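Local coordinates for aminofutalosine deaminase (Helicobacter pylori, PDB 7LKK), which deaminates aminofutalosine in the menaquinone pathway and is a metal-dependent hydrolase of the amidohydrolase family, at residues E17-S22 and V39-K44; V46-Y51 and I379-R384. All coordinates share one frame; numbering follows the deposited sequence.

Contact 1: E17-S22 and V39-K44; sequences EIIGAS and VVFDEK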
ATOM      1  N   GLU A  17      -3.088   1.396  37.530  1.00 28.74           N
ATOM      2  CA  GLU A  17      -4.413   1.518  36.941  1.00 27.23           C
ATOM      3  C   GLU A  17      -4.682   0.285  36.092  1.00 27.14           C
ATOM      4  O   GLU A  17      -3.798  -0.543  35.861  1.00 23.08           O
ATOM      5  CB  GLU A  17      -4.552   2.802  36.111  1.00 31.60           C
ATOM      6  CG  GLU A  17      -3.491   2.969  35.042  1.00 29.69           C
ATOM      7  CD  GLU A  17      -3.677   4.235  34.223  1.00 36.52           C
ATOM      8  OE1 GLU A  17      -4.836   4.575  33.899  1.00 36.30           O
ATOM      9  OE2 GLU A  17      -2.664   4.890  33.904  1.00 34.27           O
ATOM     10  N   ILE A  18      -5.925   0.167  35.633  1.00 26.21           N
ATOM     11  CA  ILE A  18      -6.372  -0.953  34.815  1.00 27.82           C
ATOM     12  C   ILE A  18      -6.955  -0.399  33.525  1.00 25.06           C
ATOM     13  O   ILE A  18      -7.734   0.560  33.554  1.00 20.79           O
ATOM     14  CB  ILE A  18      -7.415  -1.818  35.551  1.00 26.82           C
ATOM     15  CG1 ILE A  18      -6.906  -2.223  36.936  1.00 26.59           C
ATOM     16  CG2 ILE A  18      -7.771  -3.052  34.732  1.00 25.45           C
ATOM     17  CD1 ILE A  18      -7.912  -3.023  37.746  1.00 26.16           C
ATOM     18  N   ILE A  19      -6.569  -0.989  32.396  1.00 26.70           N
ATOM     19  CA  ILE A  19      -7.193  -0.701  31.111  1.00 23.79           C
ATOM     20  C   ILE A  19      -7.527  -2.020  30.432  1.00 22.32           C
ATOM     21  O   ILE A  19      -6.746  -2.977  30.485  1.00 20.90           O
ATOM     22  CB  ILE A  19      -6.309   0.175  30.195  1.00 26.80           C
ATOM     23  CG1 ILE A  19      -4.947  -0.477  29.947  1.00 28.66           C
ATOM     24  CG2 ILE A  19      -6.155   1.577  30.771  1.00 32.35           C
ATOM     25  CD1 ILE A  19      -4.133   0.217  28.870  1.00 27.54           C
ATOM     26  N   GLY A  20      -8.704  -2.075  29.803  1.00 25.31           N
ATOM     27  CA  GLY A  20      -9.126  -3.256  29.093  1.00 22.99           C
ATOM     28  C   GLY A  20      -9.758  -2.883  27.756  1.00 21.37           C
ATOM     29  O   GLY A  20     -10.100  -1.725  27.517  1.00 19.58           O
ATOM     30  N   ALA A  21      -9.891  -3.890  26.904  1.00 22.40           N
ATOM     31  CA  ALA A  21     -10.484  -3.688  25.590  1.00 21.61           C
ATOM     32  C   ALA A  21     -11.140  -4.984  25.143  1.00 21.25           C
ATOM     33  O   ALA A  21     -10.861  -6.061  25.679  1.00 19.95           O
ATOM     34  CB  ALA A  21      -9.440  -3.224  24.564  1.00 19.10           C
ATOM     35  N   SER A  22     -12.018  -4.865  24.141  1.00 21.02           N
ATOM     36  CA  SER A  22     -12.713  -6.037  23.618  1.00 21.61           C
ATOM     37  C   SER A  22     -11.738  -7.065  23.067  1.00 21.14           C
ATOM     38  O   SER A  22     -12.008  -8.270  23.118  1.00 23.48           O
ATOM     39  CB  SER A  22     -13.705  -5.619  22.530  1.00 24.91           C
ATOM     40  OG  SER A  22     -14.620  -4.653  23.014  1.00 23.97           O
ATOM     41  N   VAL A  39      -5.307  -5.097  31.684  1.00 23.43           N
ATOM     42  CA  VAL A  39      -3.917  -5.024  32.124  1.00 24.35           C
ATOM     43  C   VAL A  39      -3.826  -4.065  33.304  1.00 23.05           C
ATOM     44  O   VAL A  39      -4.321  -2.936  33.231  1.00 29.03           O
ATOM     45  CB  VAL A  39      -2.976  -4.560  30.993  1.00 24.84           C
ATOM     46  CG1 VAL A  39      -1.564  -4.363  31.526  1.00 17.72           C
ATOM     47  CG2 VAL A  39      -2.982  -5.557  29.843  1.00 25.53           C
ATOM     48  N   VAL A  40      -3.204  -4.516  34.391  1.00 23.13           N
ATOM     49  CA  VAL A  40      -2.831  -3.652  35.505  1.00 23.61           C
ATOM     50  C   VAL A  40      -1.388  -3.227  35.296  1.00 21.22           C
ATOM     51  O   VAL A  40      -0.522  -4.066  35.013  1.00 24.20           O
ATOM     52  CB  VAL A  40      -3.000  -4.364  36.858  1.00 27.24           C
ATOM     53  CG1 VAL A  40      -2.648  -3.421  38.000  1.00 22.75           C
ATOM     54  CG2 VAL A  40      -4.413  -4.882  37.015  1.00 24.37           C
ATOM     55  N   PHE A  41      -1.120  -1.931  35.429  1.00 20.21           N
ATOM     56  CA  PHE A  41       0.222  -1.438  35.165  1.00 26.22           C
ATOM     57  C   PHE A  41       0.486  -0.168  35.957  1.00 29.36           C
ATOM     58  O   PHE A  41      -0.416   0.644  36.183  1.00 28.60           O
ATOM     59  CB  PHE A  41       0.436  -1.171  33.667  1.00 27.55           C
ATOM     60  CG  PHE A  41      -0.450  -0.089  33.103  1.00 25.56           C
ATOM     61  CD1 PHE A  41      -1.756  -0.364  32.730  1.00 25.81           C
ATOM     62  CD2 PHE A  41       0.031   1.199  32.930  1.00 27.51           C
ATOM     63  CE1 PHE A  41      -2.568   0.628  32.208  1.00 29.73           C
ATOM     64  CE2 PHE A  41      -0.776   2.196  32.407  1.00 24.27           C
ATOM     65  CZ  PHE A  41      -2.076   1.908  32.043  1.00 26.63           C
ATOM     66  N   ASP A  42       1.739  -0.017  36.387  1.00 27.08           N
ATOM     67  CA  ASP A  42       2.255   1.274  36.818  1.00 27.26           C
ATOM     68  C   ASP A  42       3.229   1.741  35.743  1.00 28.99           C
ATOM     69  O   ASP A  42       2.807   2.067  34.629  1.00 28.54           O
ATOM     70  CB  ASP A  42       2.926   1.180  38.192  1.00 30.09           C
ATOM     71  CG  ASP A  42       3.676  -0.126  38.394  1.00 28.46           C
ATOM     72  OD1 ASP A  42       4.374  -0.568  37.458  1.00 31.11           O
ATOM     73  OD2 ASP A  42       3.569  -0.710  39.493  1.00 31.68           O
ATOM     74  N   GLU A  43       4.529   1.733  36.039  1.00 27.11           N
ATOM     75  CA  GLU A  43       5.518   1.912  34.985  1.00 26.24           C
ATOM     76  C   GLU A  43       5.772   0.621  34.221  1.00 23.35           C
ATOM     77  O   GLU A  43       6.193   0.671  33.059  1.00 28.49           O
ATOM     78  CB  GLU A  43       6.833   2.441  35.565  1.00 33.39           C
ATOM     79  CG  GLU A  43       6.779   3.902  35.986  1.00 35.16           C
ATOM     80  CD  GLU A  43       6.489   4.074  37.464  1.00 40.41           C
ATOM     81  OE1 GLU A  43       6.190   3.063  38.133  1.00 42.41           O
ATOM     82  OE2 GLU A  43       6.553   5.220  37.956  1.00 45.42           O
ATOM     83  N   LYS A  44       5.519  -0.526  34.844  1.00 23.84           N
ATOM     84  CA  LYS A  44       5.641  -1.825  34.206  1.00 27.53           C
ATOM     85  C   LYS A  44       4.280  -2.503  34.197  1.00 24.91           C
ATOM     86  O   LYS A  44       3.363  -2.111  34.926  1.00 25.02           O
ATOM     87  CB  LYS A  44       6.660  -2.716  34.932  1.00 24.88           C
ATOM     88  CG  LYS A  44       8.023  -2.076  35.156  1.00 24.66           C
ATOM     89  CD  LYS A  44       8.775  -1.903  33.849  1.00 28.06           C
ATOM     90  CE  LYS A  44      10.269  -1.733  34.091  1.00 27.00           C
ATOM     91  NZ  LYS A  44      10.637  -0.309  34.317  1.00 32.76           N
TER
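An antiparallel beta ladder joins E17-I19 to V39-F41 in the four-stranded mixed sheet of the small beta domain that accompanies the amidohydrolase barrel. The segment axes run at 152° to each other, and four backbone hydrogen bonds set the register: E17 and F41 exchange one pair, I19 and V39 the other, with I18 and V40 as the non-hydrogen-bonded pair between them. The bond from V39 N to I19 O is the shortest, at 2.8 Å, and its donor lies in the carbonyl plane.

F41 buries more surface here than any other residue. Its chi1 of 64° puts CG in the crowded position between backbone N and carbonyl carbon, so the ring swings over toward the partner strand. E17 takes the same crowded position and then runs extended, side by side with F41; its CG sits over one ring face, 3.9 Å from the centroid, a CH-pi contact, and its carboxylate plane is tilted only 22° from the ring. The I19 side chain, also crowded at chi1, crosses that of F41 at about a right angle, its CG1 3.5 Å from F41 CE1, and the rings of F416 and F41 meet edge-to-face. L387 of strand 387-391 packs against both I19 and F41 on the face they share.

On the other face I18 and V40 lie alongside each other and both touch L54 of helix 51-57, with I18 CG1 3.6 Å from V40 CG2.

Contact 2: V46-Y51 and I379-R384; sequences VEIGDY and IETNKR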
ATOM      1  N   VAL A  46       1.929  -5.119  35.439  1.00 22.68           N
ATOM      2  CA  VAL A  46       1.864  -5.785  36.736  1.00 29.00           C
ATOM      3  C   VAL A  46       1.085  -7.092  36.663  1.00 26.03           C
ATOM      4  O   VAL A  46       1.534  -8.119  37.171  1.00 24.92           O
ATOM      5  CB  VAL A  46       1.263  -4.834  37.795  1.00 25.99           C
ATOM      6  CG1 VAL A  46       0.986  -5.581  39.083  1.00 29.36           C
ATOM      7  CG2 VAL A  46       2.203  -3.663  38.050  1.00 29.79           C
ATOM      8  N   GLU A  47      -0.081  -7.076  36.020  1.00 26.00           N
ATOM      9  CA  GLU A  47      -0.936  -8.253  35.980  1.00 24.97           C
ATOM     10  C   GLU A  47      -1.826  -8.198  34.747  1.00 23.33           C
ATOM     11  O   GLU A  47      -2.256  -7.123  34.319  1.00 22.81           O
ATOM     12  CB  GLU A  47      -1.791  -8.362  37.250  1.00 26.23           C
ATOM     13  CG  GLU A  47      -2.529  -9.682  37.396  1.00 26.07           C
ATOM     14  CD  GLU A  47      -3.169  -9.844  38.761  1.00 27.21           C
ATOM     15  OE1 GLU A  47      -2.613  -9.315  39.747  1.00 32.81           O
ATOM     16  OE2 GLU A  47      -4.226 -10.504  38.848  1.00 29.85           O
ATOM     17  N   ILE A  48      -2.098  -9.374  34.183  1.00 26.86           N
ATOM     18  CA  ILE A  48      -2.975  -9.530  33.030  1.00 24.71           C
ATOM     19  C   ILE A  48      -4.090 -10.497  33.405  1.00 24.23           C
ATOM     20  O   ILE A  48      -3.867 -11.453  34.157  1.00 25.39           O
ATOM     21  CB  ILE A  48      -2.204 -10.036  31.792  1.00 23.02           C
ATOM     22  CG1 ILE A  48      -0.986  -9.152  31.525  1.00 26.12           C
ATOM     23  CG2 ILE A  48      -3.107 -10.076  30.565  1.00 29.61           C
ATOM     24  CD1 ILE A  48       0.093  -9.836  30.716  1.00 24.45           C
ATOM     25  N   GLY A  49      -5.288 -10.249  32.888  1.00 24.84           N
ATOM     26  CA  GLY A  49      -6.400 -11.139  33.164  1.00 26.71           C
ATOM     27  C   GLY A  49      -7.679 -10.593  32.574  1.00 25.26           C
ATOM     28  O   GLY A  49      -7.702  -9.531  31.943  1.00 23.58           O
ATOM     29  N   ASP A  50      -8.752 -11.360  32.769  1.00 26.46           N
ATOM     30  CA  ASP A  50     -10.083 -10.900  32.394  1.00 26.26           C
ATOM     31  C   ASP A  50     -10.371  -9.558  33.053  1.00 26.00           C
ATOM     32  O   ASP A  50     -10.113  -9.372  34.246  1.00 29.82           O
ATOM     33  CB  ASP A  50     -11.133 -11.933  32.805  1.00 26.82           C
ATOM     34  CG  ASP A  50     -12.548 -11.453  32.562  1.00 29.11           C
ATOM     35  OD1 ASP A  50     -12.969 -11.409  31.386  1.00 29.88           O
ATOM     36  OD2 ASP A  50     -13.239 -11.114  33.547  1.00 27.48           O
ATOM     37  N   TYR A  51     -10.901  -8.619  32.267  1.00 25.23           N
ATOM     38  CA  TYR A  51     -11.035  -7.249  32.754  1.00 27.29           C
ATOM     39  C   TYR A  51     -11.982  -7.171  33.945  1.00 27.23           C
ATOM     40  O   TYR A  51     -11.675  -6.525  34.953  1.00 24.38           O
ATOM     41  CB  TYR A  51     -11.509  -6.324  31.634  1.00 24.29           C
ATOM     42  CG  TYR A  51     -11.771  -4.919  32.120  1.00 22.06           C
ATOM     43  CD1 TYR A  51     -10.724  -4.034  32.342  1.00 20.82           C
ATOM     44  CD2 TYR A  51     -13.064  -4.478  32.368  1.00 24.55           C
ATOM     45  CE1 TYR A  51     -10.959  -2.750  32.794  1.00 24.28           C
ATOM     46  CE2 TYR A  51     -13.308  -3.196  32.818  1.00 22.17           C
ATOM     47  CZ  TYR A  51     -12.254  -2.337  33.030  1.00 24.69           C
ATOM     48  OH  TYR A  51     -12.498  -1.060  33.479  1.00 27.19           O
ATOM     49  N   ILE A 379       2.767  -7.789  25.776  1.00 18.85           N
ATOM     50  CA  ILE A 379       1.947  -7.616  26.970  1.00 19.98           C
ATOM     51  C   ILE A 379       2.244  -8.800  27.882  1.00 23.67           C
ATOM     52  O   ILE A 379       1.667  -9.881  27.739  1.00 21.24           O
ATOM     53  CB  ILE A 379       0.459  -7.503  26.630  1.00 22.71           C
ATOM     54  CG1 ILE A 379       0.202  -6.224  25.835  1.00 18.24           C
ATOM     55  CG2 ILE A 379      -0.381  -7.497  27.899  1.00 26.31           C
ATOM     56  CD1 ILE A 379      -1.254  -5.978  25.514  1.00 22.33           C
ATOM     57  N   GLU A 380       3.163  -8.590  28.822  1.00 22.49           N
ATOM     58  CA  GLU A 380       3.614  -9.628  29.733  1.00 22.25           C
ATOM     59  C   GLU A 380       4.096  -8.953  31.008  1.00 24.39           C
ATOM     60  O   GLU A 380       4.665  -7.858  30.955  1.00 19.51           O
ATOM     61  CB  GLU A 380       4.732 -10.470  29.103  1.00 27.37           C
ATOM     62  CG  GLU A 380       5.173 -11.672  29.925  1.00 25.52           C
ATOM     63  CD  GLU A 380       6.325 -12.418  29.277  1.00 35.72           C
ATOM     64  OE1 GLU A 380       6.867 -11.917  28.268  1.00 39.28           O
ATOM     65  OE2 GLU A 380       6.695 -13.501  29.779  1.00 43.14           O
ATOM     66  N   THR A 381       3.850  -9.599  32.147  1.00 19.57           N
ATOM     67  CA  THR A 381       4.240  -9.026  33.430  1.00 24.38           C
ATOM     68  C   THR A 381       5.737  -8.743  33.455  1.00 21.96           C
ATOM     69  O   THR A 381       6.541  -9.524  32.938  1.00 22.85           O
ATOM     70  CB  THR A 381       3.862  -9.967  34.577  1.00 26.38           C
ATOM     71  OG1 THR A 381       4.563 -11.209  34.435  1.00 26.04           O
ATOM     72  CG2 THR A 381       2.362 -10.232  34.575  1.00 25.39           C
ATOM     73  N   ASN A 382       6.097  -7.594  34.030  1.00 24.01           N
ATOM     74  CA  ASN A 382       7.441  -7.049  34.207  1.00 21.94           C
ATOM     75  C   ASN A 382       7.949  -6.345  32.952  1.00 23.38           C
ATOM     76  O   ASN A 382       9.020  -5.739  32.998  1.00 22.39           O
ATOM     77  CB  ASN A 382       8.479  -8.101  34.649  1.00 22.52           C
ATOM     78  CG  ASN A 382       8.071  -8.819  35.919  1.00 25.73           C
ATOM     79  OD1 ASN A 382       7.542  -8.208  36.847  1.00 26.35           O
ATOM     80  ND2 ASN A 382       8.305 -10.125  35.963  1.00 27.41           N
ATOM     81  N   LYS A 383       7.235  -6.407  31.832  1.00 22.49           N
ATOM     82  CA  LYS A 383       7.600  -5.594  30.684  1.00 20.51           C
ATOM     83  C   LYS A 383       7.173  -4.148  30.911  1.00 24.60           C
ATOM     84  O   LYS A 383       6.344  -3.846  31.773  1.00 20.84           O
ATOM     85  CB  LYS A 383       6.961  -6.138  29.406  1.00 22.15           C
ATOM     86  CG  LYS A 383       7.331  -7.574  29.085  1.00 27.25           C
ATOM     87  CD  LYS A 383       8.530  -7.641  28.159  1.00 29.03           C
ATOM     88  CE  LYS A 383       8.980  -9.077  27.938  1.00 33.11           C
ATOM     89  NZ  LYS A 383      10.319  -9.138  27.283  1.00 39.40           N
ATOM     90  N   ARG A 384       7.762  -3.246  30.129  1.00 23.54           N
ATOM     91  CA  ARG A 384       7.379  -1.843  30.206  1.00 20.66           C
ATOM     92  C   ARG A 384       5.910  -1.670  29.843  1.00 19.91           C
ATOM     93  O   ARG A 384       5.363  -2.389  29.002  1.00 20.32           O
ATOM     94  CB  ARG A 384       8.245  -0.997  29.271  1.00 22.01           C
ATOM     95  CG  ARG A 384       9.694  -0.850  29.707  1.00 18.90           C
ATOM     96  CD  ARG A 384      10.478  -0.076  28.661  1.00 20.73           C
ATOM     97  NE  ARG A 384       9.715   1.072  28.177  1.00 21.05           N
ATOM     98  CZ  ARG A 384       9.825   2.303  28.666  1.00 24.62           C
ATOM     99  NH1 ARG A 384      10.677   2.558  29.650  1.00 25.48           N
ATOM    100  NH2 ARG A 384       9.085   3.283  28.167  1.00 26.76           N
TER
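Edge strand 45-50 of the small beta sheet meets the loop I379-R384 by side-chain packing, without any hydrogen bond between the two segments. I48 buries the most surface and is the one residue whose CB is directed at the loop. Its CG1 stands anti to the carbonyl carbon (chi1 -52°) and CD1 continues nearly extended (chi2 158°), which carries the terminal methyl onto the loop. That methyl lies 3.4 Å from I379 O and 3.7 Å from E380 CA, so it rests on backbone as much as on side chain. I379 has the same first torsion (chi1 -66°), which leaves its CG2 anti to the backbone N; this branch meets I48 CD1 at 3.7 Å, and the two isoleucines cross obliquely.

T381 makes the second point of contact. With OG1 between backbone N and carbonyl carbon, its CG2 is turned to the strand and approaches V46 O to 3.4 Å, a methyl against a carbonyl oxygen. T381 and N382 are the middle residues of a type II turn, closed by K383 N to E380 O at 3.1 Å; N382 occupies its third position with a positive phi. On the strand, V46, whose CA lies nearest that of T381, and E47 both face V40 in a classic beta bulge.

E47 points away from the loop and is held by K57 in a salt bridge and by Y58. Farther along the strand, D50 N-caps helix 51-57, while the loop, which follows helix 366-371 and leads to strand 387-391, packs I379 against V39 of strand 37-41.

In the fold
From the N terminus, strand 17-21 runs first, and contact 1 closes a short loop when strand 37-41 returns beside it. The chain then turns through D42-K44 into strand 45-50, so that V40, already paired in contact 1, also bonds through its backbone to V46 and E47. Contact 2 opens there and closes only after the chain has built the barrel, 328 residues on. The two are thus in series, neither nested nor crossing, with centres about 7 Å apart. Contact 1 is local to the sheet, whereas contact 2 fastens its edge strand to the late loop before strand 387-391. K44 CB packing on K383 O also joins them.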